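Local coordinates for protein serine-threonine phosphatase 2C (Toxoplasma gondii, PDB 2I44) that binds calcium ions and probably removes phosphate groups from serine and threonine residues of other proteins, at residues A[161-174]-A[269-282]. Residues are numbered along the deposited sequence; the frame is centred on the assembly and turned at random.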
loop_
_atom_site.group_PDB
_atom_site.type_symbol
_atom_site.label_atom_id
_atom_site.label_comp_id
_atom_site.label_asym_id
_atom_site.label_seq_id
_atom_site.Cartn_x
_atom_site.Cartn_y
_atom_site.Cartn_z
ATOM N N ALA A 161 -1.239 9.004 -3.473
ATOM C CA ALA A 161 -1.212 10.416 -3.851
ATOM C C ALA A 161 -2.550 11.041 -3.461
ATOM O O ALA A 161 -3.580 10.358 -3.423
ATOM C CB ALA A 161 -0.973 10.567 -5.345
HETATM N N MSE A 162 -2.538 12.334 -3.170
HETATM C CA MSE A 162 -3.757 13.008 -2.750
HETATM C C MSE A 162 -3.969 14.338 -3.463
HETATM O O MSE A 162 -3.063 15.166 -3.544
HETATM C CB MSE A 162 -3.720 13.240 -1.236
HETATM C CG MSE A 162 -5.035 13.729 -0.637
HETATM SE SE MSE A 162 -6.304 12.294 -0.375
HETATM C CE MSE A 162 -5.998 12.011 1.522
ATOM N N GLY A 163 -5.174 14.529 -3.984
ATOM C CA GLY A 163 -5.503 15.766 -4.665
ATOM C C GLY A 163 -6.442 16.581 -3.795
ATOM O O GLY A 163 -7.528 16.118 -3.447
ATOM N N VAL A 164 -6.018 17.788 -3.427
ATOM C CA VAL A 164 -6.821 18.667 -2.587
ATOM C C VAL A 164 -6.926 20.035 -3.266
ATOM O O VAL A 164 -5.914 20.647 -3.608
ATOM C CB VAL A 164 -6.179 18.831 -1.188
ATOM C CG1 VAL A 164 -7.054 19.713 -0.298
ATOM C CG2 VAL A 164 -5.979 17.464 -0.545
ATOM N N GLU A 165 -8.153 20.504 -3.466
ATOM C CA GLU A 165 -8.385 21.792 -4.114
ATOM C C GLU A 165 -8.111 22.967 -3.174
ATOM O O GLU A 165 -8.495 22.941 -2.002
ATOM C CB GLU A 165 -9.829 21.854 -4.621
ATOM C CG GLU A 165 -10.156 23.043 -5.502
ATOM C CD GLU A 165 -11.621 23.054 -5.925
ATOM O OE1 GLU A 165 -12.109 22.009 -6.418
ATOM O OE2 GLU A 165 -12.286 24.102 -5.763
ATOM N N THR A 166 -7.419 23.981 -3.690
ATOM C CA THR A 166 -7.099 25.192 -2.925
ATOM C C THR A 166 -7.534 26.371 -3.787
ATOM O O THR A 166 -7.812 26.208 -4.970
ATOM C CB THR A 166 -5.576 25.362 -2.671
ATOM O OG1 THR A 166 -4.919 25.709 -3.900
ATOM C CG2 THR A 166 -4.967 24.077 -2.107
ATOM N N PRO A 167 -7.595 27.579 -3.211
ATOM C CA PRO A 167 -8.010 28.696 -4.064
ATOM C C PRO A 167 -7.045 28.927 -5.222
ATOM O O PRO A 167 -7.413 29.520 -6.230
ATOM C CB PRO A 167 -8.065 29.880 -3.095
ATOM C CG PRO A 167 -7.149 29.467 -1.967
ATOM C CD PRO A 167 -7.445 28.004 -1.809
ATOM N N ASN A 168 -5.818 28.434 -5.086
ATOM C CA ASN A 168 -4.815 28.609 -6.132
ATOM C C ASN A 168 -4.617 27.380 -7.005
ATOM O O ASN A 168 -3.603 27.267 -7.692
ATOM C CB ASN A 168 -3.470 28.995 -5.518
ATOM C CG ASN A 168 -3.554 30.258 -4.704
ATOM O OD1 ASN A 168 -3.346 30.244 -3.492
ATOM N ND2 ASN A 168 -3.872 31.362 -5.365
ATOM N N GLY A 169 -5.575 26.460 -6.984
ATOM C CA GLY A 169 -5.444 25.266 -7.801
ATOM C C GLY A 169 -5.386 23.971 -7.007
ATOM O O GLY A 169 -5.458 23.970 -5.773
ATOM N N LEU A 170 -5.239 22.863 -7.722
ATOM C CA LEU A 170 -5.191 21.547 -7.102
ATOM C C LEU A 170 -3.835 21.271 -6.446
ATOM O O LEU A 170 -2.796 21.363 -7.093
ATOM C CB LEU A 170 -5.490 20.482 -8.165
ATOM C CG LEU A 170 -6.206 19.198 -7.739
ATOM C CD1 LEU A 170 -7.439 19.533 -6.916
ATOM C CD2 LEU A 170 -6.606 18.413 -8.986
ATOM N N ASN A 171 -3.856 20.954 -5.156
ATOM C CA ASN A 171 -2.640 20.636 -4.408
ATOM C C ASN A 171 -2.470 19.113 -4.477
ATOM O O ASN A 171 -3.354 18.362 -4.066
ATOM C CB ASN A 171 -2.784 21.103 -2.957
ATOM C CG ASN A 171 -1.550 20.819 -2.120
ATOM O OD1 ASN A 171 -1.219 19.662 -1.838
ATOM N ND2 ASN A 171 -0.859 21.880 -1.712
ATOM N N CYS A 172 -1.333 18.670 -5.007
ATOM C CA CYS A 172 -1.060 17.248 -5.180
ATOM C C CYS A 172 0.211 16.810 -4.479
ATOM O O CYS A 172 1.281 17.365 -4.723
ATOM C CB CYS A 172 -0.953 16.939 -6.672
ATOM S SG CYS A 172 -2.416 17.440 -7.583
ATOM N N GLU A 173 0.098 15.793 -3.631
ATOM C CA GLU A 173 1.254 15.308 -2.891
ATOM C C GLU A 173 1.129 13.819 -2.579
ATOM O O GLU A 173 0.046 13.244 -2.667
ATOM C CB GLU A 173 1.374 16.071 -1.570
ATOM C CG GLU A 173 0.292 15.689 -0.554
ATOM C CD GLU A 173 0.549 16.257 0.839
ATOM O OE1 GLU A 173 1.725 16.265 1.262
ATOM O OE2 GLU A 173 -0.421 16.677 1.518
ATOM N N PHE A 174 2.250 13.204 -2.220
ATOM C CA PHE A 174 2.257 11.801 -1.826
ATOM C C PHE A 174 2.102 11.827 -0.310
ATOM O O PHE A 174 2.671 12.694 0.348
ATOM C CB PHE A 174 3.590 11.135 -2.186
ATOM C CG PHE A 174 3.727 10.802 -3.635
ATOM C CD1 PHE A 174 2.799 9.969 -4.262
ATOM C CD2 PHE A 174 4.792 11.298 -4.378
ATOM C CE1 PHE A 174 2.934 9.636 -5.604
ATOM C CE2 PHE A 174 4.935 10.971 -5.713
ATOM C CZ PHE A 174 4.003 10.137 -6.327
ATOM N N TRP A 269 4.028 4.946 -10.379
ATOM C CA TRP A 269 4.860 6.043 -9.895
ATOM C C TRP A 269 6.256 6.174 -10.500
ATOM O O TRP A 269 6.804 7.267 -10.543
ATOM C CB TRP A 269 4.943 5.968 -8.370
ATOM C CG TRP A 269 3.580 5.954 -7.732
ATOM C CD1 TRP A 269 3.105 5.049 -6.823
ATOM C CD2 TRP A 269 2.524 6.896 -7.952
ATOM N NE1 TRP A 269 1.820 5.373 -6.463
ATOM C CE2 TRP A 269 1.439 6.503 -7.138
ATOM C CE3 TRP A 269 2.388 8.035 -8.757
ATOM C CZ2 TRP A 269 0.229 7.212 -7.103
ATOM C CZ3 TRP A 269 1.177 8.745 -8.723
ATOM C CH2 TRP A 269 0.116 8.327 -7.900
ATOM N N ASP A 270 6.844 5.079 -10.957
ATOM C CA ASP A 270 8.165 5.198 -11.558
ATOM C C ASP A 270 8.059 6.041 -12.827
ATOM O O ASP A 270 9.047 6.597 -13.300
ATOM C CB ASP A 270 8.755 3.819 -11.871
ATOM C CG ASP A 270 9.221 3.085 -10.617
ATOM O OD1 ASP A 270 9.448 3.760 -9.582
ATOM O OD2 ASP A 270 9.377 1.843 -10.665
ATOM N N VAL A 271 6.844 6.161 -13.354
ATOM C CA VAL A 271 6.620 6.947 -14.559
ATOM C C VAL A 271 5.923 8.288 -14.322
ATOM O O VAL A 271 6.372 9.327 -14.820
ATOM C CB VAL A 271 5.794 6.159 -15.595
ATOM C CG1 VAL A 271 5.636 6.982 -16.856
ATOM C CG2 VAL A 271 6.470 4.825 -15.906
HETATM N N MSE A 272 4.837 8.266 -13.555
HETATM C CA MSE A 272 4.052 9.473 -13.288
HETATM C C MSE A 272 4.266 10.133 -11.917
HETATM O O MSE A 272 4.448 9.451 -10.915
HETATM C CB MSE A 272 2.564 9.142 -13.440
HETATM C CG MSE A 272 2.165 8.589 -14.799
HETATM SE SE MSE A 272 2.374 9.925 -16.185
HETATM C CE MSE A 272 2.912 8.772 -17.648
ATOM N N SER A 273 4.227 11.466 -11.887
ATOM C CA SER A 273 4.365 12.229 -10.635
ATOM C C SER A 273 2.978 12.296 -9.988
ATOM O O SER A 273 1.981 11.993 -10.635
ATOM C CB SER A 273 4.817 13.661 -10.913
ATOM O OG SER A 273 3.716 14.446 -11.343
ATOM N N ALA A 274 2.914 12.709 -8.726
ATOM C CA ALA A 274 1.633 12.798 -8.025
ATOM C C ALA A 274 0.662 13.720 -8.767
ATOM O O ALA A 274 -0.494 13.359 -9.006
ATOM C CB ALA A 274 1.848 13.293 -6.589
ATOM N N ALA A 275 1.140 14.904 -9.141
ATOM C CA ALA A 275 0.308 15.867 -9.864
ATOM C C ALA A 275 -0.186 15.301 -11.198
ATOM O O ALA A 275 -1.345 15.494 -11.565
ATOM C CB ALA A 275 1.082 17.167 -10.094
ATOM N N GLN A 276 0.680 14.596 -11.921
ATOM C CA GLN A 276 0.275 14.013 -13.201
ATOM C C GLN A 276 -0.824 12.973 -13.017
ATOM O O GLN A 276 -1.778 12.915 -13.798
ATOM C CB GLN A 276 1.469 13.361 -13.903
ATOM C CG GLN A 276 2.510 14.346 -14.417
ATOM C CD GLN A 276 3.679 13.645 -15.078
ATOM O OE1 GLN A 276 4.338 12.815 -14.464
ATOM N NE2 GLN A 276 3.942 13.974 -16.338
ATOM N N ALA A 277 -0.693 12.147 -11.987
ATOM C CA ALA A 277 -1.693 11.119 -11.738
ATOM C C ALA A 277 -3.039 11.744 -11.377
ATOM O O ALA A 277 -4.074 11.363 -11.915
ATOM C CB ALA A 277 -1.225 10.189 -10.618
ATOM N N VAL A 278 -3.024 12.711 -10.473
ATOM C CA VAL A 278 -4.261 13.356 -10.062
ATOM C C VAL A 278 -4.953 14.019 -11.254
ATOM O O VAL A 278 -6.161 13.874 -11.437
ATOM C CB VAL A 278 -3.997 14.403 -8.970
ATOM C CG1 VAL A 278 -5.254 15.209 -8.704
ATOM C CG2 VAL A 278 -3.543 13.707 -7.699
ATOM N N GLU A 279 -4.181 14.735 -12.062
ATOM C CA GLU A 279 -4.723 15.408 -13.238
ATOM C C GLU A 279 -5.404 14.409 -14.171
ATOM O O GLU A 279 -6.552 14.615 -14.571
ATOM C CB GLU A 279 -3.610 16.136 -13.992
ATOM C CG GLU A 279 -4.049 16.680 -15.345
ATOM C CD GLU A 279 -2.999 17.567 -15.990
ATOM O OE1 GLU A 279 -2.864 18.734 -15.565
ATOM O OE2 GLU A 279 -2.305 17.094 -16.913
ATOM N N ILE A 280 -4.696 13.332 -14.512
ATOM C CA ILE A 280 -5.235 12.301 -15.390
ATOM C C ILE A 280 -6.514 11.710 -14.802
ATOM O O ILE A 280 -7.509 11.540 -15.505
ATOM C CB ILE A 280 -4.212 11.165 -15.611
ATOM C CG1 ILE A 280 -2.995 11.701 -16.370
ATOM C CG2 ILE A 280 -4.853 10.016 -16.392
ATOM C CD1 ILE A 280 -1.897 10.679 -16.559
ATOM N N ALA A 281 -6.479 11.401 -13.508
ATOM C CA ALA A 281 -7.628 10.832 -12.817
ATOM C C ALA A 281 -8.785 11.835 -12.743
ATOM O O ALA A 281 -9.935 11.470 -12.957
ATOM C CB ALA A 281 -7.227 10.392 -11.411
HETATM N N MSE A 282 -8.474 13.090 -12.432
HETATM C CA MSE A 282 -9.497 14.131 -12.331
HETATM C C MSE A 282 -10.173 14.365 -13.676
HETATM O O MSE A 282 -11.389 14.542 -13.756
HETATM C CB MSE A 282 -8.880 15.442 -11.843
HETATM C CG MSE A 282 -8.546 15.470 -10.362
HETATM SE SE MSE A 282 -10.108 15.211 -9.266
HETATM C CE MSE A 282 -10.474 17.074 -8.808
#
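F174 meets W269 edge to face, the ring planes 86° apart. CB only carries the ring across: with CG anti to the carbonyl carbon (chi1 -77°), the ring extends toward the start of helix 274-282. CD1 and CD2 each lie 4.2 Å from A274 CB, the methyl that sits over the ring centre in a CH-pi contact, 3.8 Å from the centroid. CE2 is 4.0 Å from both A274 CB and A274 N. CE1 comes within 3.6 Å of W269 CE3, over the indole face, and CZ touches the same atom while also nearing A274 N. A161 CB touches W269 CH2 at 3.6 Å; R159 O holds W269 NE1. In the PP2C beta sandwich, hairpin 161-174 closes one side of a sheet, with 169-174 as its outermost strand, and the helix packs across that sheet's outer side without any hydrogen bond to the hairpin. A capping box starts the helix: S273 OG accepts from Q276 N, Q276 OE1 from S273 N. One helical turn past A274, V278 CB takes C172 SG at 3.7 Å, while C172 CB lies against A275. L170 CD2 meets V278 CG1 tip to tip, a tight 3.5 Å, and also reaches M282 CG.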